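Local coordinates for StAR-related lipid transfer protein 13 (PDB 2PSO) that acts as a GTPase-activating protein for RhoA, and perhaps for Cdc42, acts as a tumor suppressor in hepatocellular carcinoma cells, and carries a lipid-binding START domain, at residues 79-93 against 214-226. Numbering follows the deposited sequence.
Sequences ASVEVEAPPSVVLNR and CAAEVARIRNSFQ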
loop_
_atom_site.group_PDB
_atom_site.type_symbol
_atom_site.label_atom_id
_atom_site.label_comp_id
_atom_site.label_asym_id
_atom_site.label_seq_id
_atom_site.Cartn_x
_atom_site.Cartn_y
_atom_site.Cartn_z
ATOM N N ALA A 79 7.065 -0.409 0.765
ATOM C CA ALA A 79 7.410 -0.476 2.192
ATOM C C ALA A 79 7.555 -1.907 2.720
ATOM O O ALA A 79 6.892 -2.821 2.227
ATOM C CB ALA A 79 6.415 0.283 3.017
ATOM N N SER A 80 8.424 -2.088 3.720
ATOM C CA SER A 80 8.695 -3.400 4.332
ATOM C C SER A 80 8.700 -3.445 5.855
ATOM O O SER A 80 8.865 -2.420 6.519
ATOM C CB SER A 80 10.035 -3.906 3.879
ATOM O OG SER A 80 9.882 -4.508 2.631
ATOM N N VAL A 81 8.514 -4.652 6.395
ATOM C CA VAL A 81 8.735 -4.946 7.802
ATOM C C VAL A 81 8.997 -6.419 7.946
ATOM O O VAL A 81 8.691 -7.211 7.050
ATOM C CB VAL A 81 7.507 -4.695 8.665
ATOM C CG1 VAL A 81 7.442 -3.259 9.167
ATOM C CG2 VAL A 81 6.278 -5.098 7.927
ATOM N N GLU A 82 9.574 -6.782 9.088
ATOM C CA GLU A 82 9.660 -8.167 9.501
ATOM C C GLU A 82 8.515 -8.384 10.495
ATOM O O GLU A 82 8.359 -7.622 11.451
ATOM C CB GLU A 82 11.028 -8.463 10.125
ATOM C CG GLU A 82 11.284 -9.959 10.360
ATOM C CD GLU A 82 12.588 -10.268 11.117
ATOM O OE1 GLU A 82 13.679 -9.917 10.610
ATOM O OE2 GLU A 82 12.519 -10.884 12.212
ATOM N N VAL A 83 7.678 -9.387 10.262
ATOM C CA VAL A 83 6.579 -9.619 11.198
ATOM C C VAL A 83 6.651 -10.991 11.839
ATOM O O VAL A 83 6.963 -11.979 11.167
ATOM C CB VAL A 83 5.187 -9.346 10.570
ATOM C CG1 VAL A 83 5.237 -9.523 9.088
ATOM C CG2 VAL A 83 4.120 -10.237 11.188
ATOM N N GLU A 84 6.386 -11.020 13.150
ATOM C CA GLU A 84 6.447 -12.238 13.980
ATOM C C GLU A 84 5.265 -13.194 13.788
ATOM O O GLU A 84 4.522 -13.456 14.732
ATOM C CB GLU A 84 6.526 -11.861 15.468
ATOM C CG GLU A 84 7.767 -11.052 15.868
ATOM C CD GLU A 84 9.065 -11.815 15.646
ATOM O OE1 GLU A 84 9.253 -12.865 16.305
ATOM O OE2 GLU A 84 9.889 -11.356 14.811
ATOM N N ALA A 85 5.109 -13.715 12.578
ATOM C CA ALA A 85 4.068 -14.677 12.261
ATOM C C ALA A 85 4.393 -15.266 10.886
ATOM O O ALA A 85 4.942 -14.580 10.027
ATOM C CB ALA A 85 2.700 -13.994 12.249
ATOM N N PRO A 86 4.055 -16.541 10.668
ATOM C CA PRO A 86 4.317 -17.188 9.382
ATOM C C PRO A 86 3.453 -16.561 8.285
ATOM O O PRO A 86 2.440 -15.915 8.601
ATOM C CB PRO A 86 3.883 -18.630 9.630
ATOM C CG PRO A 86 2.950 -18.558 10.779
ATOM C CD PRO A 86 3.377 -17.427 11.626
ATOM N N PRO A 87 3.855 -16.714 7.011
ATOM C CA PRO A 87 3.214 -16.003 5.908
ATOM C C PRO A 87 1.706 -16.104 5.828
ATOM O O PRO A 87 1.018 -15.090 5.935
ATOM C CB PRO A 87 3.876 -16.609 4.681
ATOM C CG PRO A 87 5.267 -16.942 5.176
ATOM C CD PRO A 87 5.007 -17.501 6.541
ATOM N N SER A 88 1.180 -17.303 5.641
ATOM C CA SER A 88 -0.272 -17.441 5.481
ATOM C C SER A 88 -1.084 -16.803 6.622
ATOM O O SER A 88 -2.170 -16.303 6.395
ATOM C CB SER A 88 -0.666 -18.900 5.306
ATOM O OG SER A 88 -0.665 -19.541 6.571
ATOM N N VAL A 89 -0.575 -16.831 7.840
ATOM C CA VAL A 89 -1.188 -16.046 8.929
ATOM C C VAL A 89 -1.206 -14.556 8.630
ATOM O O VAL A 89 -2.269 -13.970 8.539
ATOM C CB VAL A 89 -0.461 -16.266 10.278
ATOM C CG1 VAL A 89 -1.075 -15.386 11.353
ATOM C CG2 VAL A 89 -0.512 -17.747 10.654
ATOM N N VAL A 90 -0.033 -13.960 8.434
ATOM C CA VAL A 90 0.068 -12.558 8.000
ATOM C C VAL A 90 -0.868 -12.188 6.845
ATOM O O VAL A 90 -1.398 -11.064 6.789
ATOM C CB VAL A 90 1.497 -12.222 7.538
ATOM C CG1 VAL A 90 1.643 -10.725 7.323
ATOM C CG2 VAL A 90 2.510 -12.731 8.570
ATOM N N LEU A 91 -1.058 -13.138 5.926
ATOM C CA LEU A 91 -1.926 -12.945 4.798
ATOM C C LEU A 91 -3.371 -12.822 5.258
ATOM O O LEU A 91 -4.103 -11.955 4.801
ATOM C CB LEU A 91 -1.726 -14.092 3.806
ATOM C CG LEU A 91 -2.558 -14.264 2.514
ATOM C CD1 LEU A 91 -3.877 -14.793 2.905
ATOM C CD2 LEU A 91 -2.718 -13.024 1.654
ATOM N N ASN A 92 -3.780 -13.669 6.185
ATOM C CA ASN A 92 -5.135 -13.617 6.671
ATOM C C ASN A 92 -5.270 -12.316 7.445
ATOM O O ASN A 92 -6.340 -11.684 7.459
ATOM C CB ASN A 92 -5.441 -14.801 7.580
ATOM C CG ASN A 92 -6.850 -14.727 8.153
ATOM O OD1 ASN A 92 -7.820 -14.969 7.430
ATOM N ND2 ASN A 92 -6.976 -14.334 9.446
ATOM N N ARG A 93 -4.181 -11.888 8.067
ATOM C CA ARG A 93 -4.259 -10.678 8.847
ATOM C C ARG A 93 -4.540 -9.513 7.927
ATOM O O ARG A 93 -5.276 -8.590 8.323
ATOM C CB ARG A 93 -2.978 -10.421 9.629
ATOM C CG ARG A 93 -3.019 -9.151 10.466
ATOM C CD ARG A 93 -4.249 -9.063 11.402
ATOM N NE ARG A 93 -4.372 -10.179 12.327
ATOM C CZ ARG A 93 -3.520 -10.417 13.320
ATOM N NH1 ARG A 93 -3.686 -11.458 14.107
ATOM N NH2 ARG A 93 -2.480 -9.631 13.522
ATOM N N CYS A 214 2.322 4.633 3.824
ATOM C CA CYS A 214 2.605 3.229 3.522
ATOM C C CYS A 214 3.465 2.524 4.586
ATOM O O CYS A 214 3.178 1.383 4.952
ATOM C CB CYS A 214 3.297 3.077 2.164
ATOM S SG CYS A 214 2.322 3.680 0.795
ATOM N N ALA A 215 4.521 3.171 5.067
ATOM C CA ALA A 215 5.440 2.467 5.950
ATOM C C ALA A 215 4.749 2.227 7.295
ATOM O O ALA A 215 5.083 1.294 8.044
ATOM C CB ALA A 215 6.732 3.249 6.134
ATOM N N ALA A 216 3.767 3.076 7.585
ATOM C CA ALA A 216 3.075 2.998 8.853
ATOM C C ALA A 216 1.952 1.968 8.787
ATOM O O ALA A 216 1.492 1.481 9.820
ATOM C CB ALA A 216 2.547 4.374 9.272
ATOM N N GLU A 217 1.505 1.642 7.579
ATOM C CA GLU A 217 0.442 0.644 7.427
ATOM C C GLU A 217 1.073 -0.693 7.728
ATOM O O GLU A 217 0.562 -1.527 8.496
ATOM C CB GLU A 217 -0.131 0.638 6.009
ATOM C CG GLU A 217 -1.335 -0.256 5.868
ATOM C CD GLU A 217 -1.688 -0.574 4.418
ATOM O OE1 GLU A 217 -2.766 -0.116 3.944
ATOM O OE2 GLU A 217 -0.894 -1.286 3.755
ATOM N N VAL A 218 2.246 -0.841 7.149
ATOM C CA VAL A 218 3.002 -2.048 7.241
ATOM C C VAL A 218 3.609 -2.223 8.636
ATOM O O VAL A 218 3.957 -3.321 9.031
ATOM C CB VAL A 218 4.027 -2.057 6.120
ATOM C CG1 VAL A 218 5.404 -1.745 6.617
ATOM C CG2 VAL A 218 3.962 -3.370 5.383
ATOM N N ALA A 219 3.679 -1.145 9.405
ATOM C CA ALA A 219 4.210 -1.210 10.770
ATOM C C ALA A 219 3.090 -1.606 11.711
ATOM O O ALA A 219 3.316 -2.306 12.696
ATOM C CB ALA A 219 4.777 0.116 11.179
ATOM N N ARG A 220 1.883 -1.138 11.402
ATOM C CA ARG A 220 0.723 -1.475 12.184
ATOM C C ARG A 220 0.396 -2.949 12.020
ATOM O O ARG A 220 0.092 -3.641 13.003
ATOM C CB ARG A 220 -0.451 -0.629 11.771
ATOM C CG ARG A 220 -0.350 0.744 12.308
ATOM C CD ARG A 220 -1.614 1.489 12.087
ATOM N NE ARG A 220 -2.098 1.291 10.734
ATOM C CZ ARG A 220 -2.326 2.279 9.891
ATOM N NH1 ARG A 220 -2.118 3.517 10.290
ATOM N NH2 ARG A 220 -2.777 2.030 8.671
ATOM N N ILE A 221 0.493 -3.449 10.792
ATOM C CA ILE A 221 0.272 -4.865 10.589
ATOM C C ILE A 221 1.229 -5.637 11.465
ATOM O O ILE A 221 0.833 -6.609 12.120
ATOM C CB ILE A 221 0.500 -5.272 9.165
ATOM C CG1 ILE A 221 -0.638 -4.714 8.291
ATOM C CG2 ILE A 221 0.604 -6.798 9.100
ATOM C CD1 ILE A 221 -0.384 -4.785 6.826
ATOM N N ARG A 222 2.481 -5.184 11.513
ATOM C CA ARG A 222 3.463 -5.848 12.346
ATOM C C ARG A 222 3.078 -5.775 13.817
ATOM O O ARG A 222 2.982 -6.814 14.485
ATOM C CB ARG A 222 4.835 -5.251 12.133
ATOM C CG ARG A 222 5.899 -5.871 12.979
ATOM C CD ARG A 222 7.078 -4.938 13.021
ATOM N NE ARG A 222 6.691 -3.630 13.540
ATOM C CZ ARG A 222 7.417 -2.530 13.393
ATOM N NH1 ARG A 222 8.567 -2.571 12.734
ATOM N NH2 ARG A 222 6.991 -1.385 13.903
ATOM N N ASN A 223 2.824 -4.563 14.307
ATOM C CA ASN A 223 2.433 -4.374 15.696
ATOM C C ASN A 223 1.258 -5.235 16.130
ATOM O O ASN A 223 1.190 -5.673 17.272
ATOM C CB ASN A 223 2.109 -2.917 15.983
ATOM C CG ASN A 223 3.307 -2.004 15.785
ATOM O OD1 ASN A 223 4.464 -2.443 15.804
ATOM N ND2 ASN A 223 3.032 -0.722 15.572
ATOM N N SER A 224 0.337 -5.506 15.220
ATOM C CA SER A 224 -0.850 -6.251 15.597
ATOM C C SER A 224 -0.568 -7.744 15.855
ATOM O O SER A 224 -1.491 -8.517 16.124
ATOM C CB SER A 224 -1.939 -6.078 14.550
ATOM O OG SER A 224 -1.608 -6.836 13.407
ATOM N N PHE A 225 0.706 -8.133 15.798
ATOM C CA PHE A 225 1.113 -9.486 16.139
ATOM C C PHE A 225 2.053 -9.457 17.325
ATOM O O PHE A 225 2.700 -10.451 17.639
ATOM C CB PHE A 225 1.869 -10.130 14.986
ATOM C CG PHE A 225 1.005 -10.760 13.955
ATOM C CD1 PHE A 225 0.865 -10.170 12.703
ATOM C CD2 PHE A 225 0.365 -11.957 14.211
ATOM C CE1 PHE A 225 0.088 -10.756 11.721
ATOM C CE2 PHE A 225 -0.415 -12.551 13.255
ATOM C CZ PHE A 225 -0.559 -11.947 11.997
ATOM N N GLN A 226 2.178 -8.301 17.960
ATOM C CA GLN A 226 3.038 -8.177 19.128
ATOM C C GLN A 226 2.155 -8.153 20.340
ATOM O O GLN A 226 1.263 -7.311 20.417
ATOM C CB GLN A 226 3.864 -6.894 19.076
ATOM C CG GLN A 226 5.024 -6.927 18.087
ATOM C CD GLN A 226 5.582 -5.533 17.777
ATOM O OE1 GLN A 226 5.365 -4.574 18.528
ATOM N NE2 GLN A 226 6.305 -5.424 16.666
#
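Phe225, just past the end of helix 214-223, slots its ring between Arg93 and Ala85, a compact example of an aromatic ring held on both faces where the end of a helix meets the turn from strand 79-83 into helix 87-93. The guanidinium of Arg93 lies nearly flat on one face, planes 22° apart and Arg93 CZ 3.9 Å from the Phe225 ring centroid, a cation-pi stack. On the opposite face Ala85 CB makes a CH-pi contact, 3.7 Å from the Phe225 centroid. Val83 CG2 and Val89 CG1 approach the ring obliquely, Val89 CG1 reaching Phe225 CE2 at 3.5 Å. An alanine in place of Phe225 would probably open a gap between Ala85 and Arg93 and leave the guanidinium without the face it stacks on.

Arg93 starts with CG anti to its backbone N (chi1 180°) and then bends at chi2 and chi3, folding its guanidinium back over the ring. From there NH2 makes two weak hydrogen bonds, to Ser224 OG at 2.9 Å, near the guanidinium plane, and to Ser224 O. Ser224 OG in turn donates to Ile221 O, which ties the hydroxyl to the last helical turn, while Arg93 NE is salt-bridged to Glu97.

Farther along, strand 79-83 runs at 21° to helix 214-223, their axes 7.3 Å apart. Val81 CG1 meets Val218 CG1 at 3.6 Å, the two valines lying alongside and pointing opposite ways, and Ala79 CB rests on Ala215 CA. The aliphatic part of Arg222 passes Glu82 O before its guanidinium forms a salt bridge with Asp59.

Val218 also touches Leu190 of strand 188-196, the antiparallel neighbour of strand 76-83, and Val90 packs on Ile180 of strand 169-182. In the helix-grip fold of START domains, C-terminal helix 209-223 packs on the curved sheet, here nearly parallel to strand 76-83, its end meeting helix 87-96.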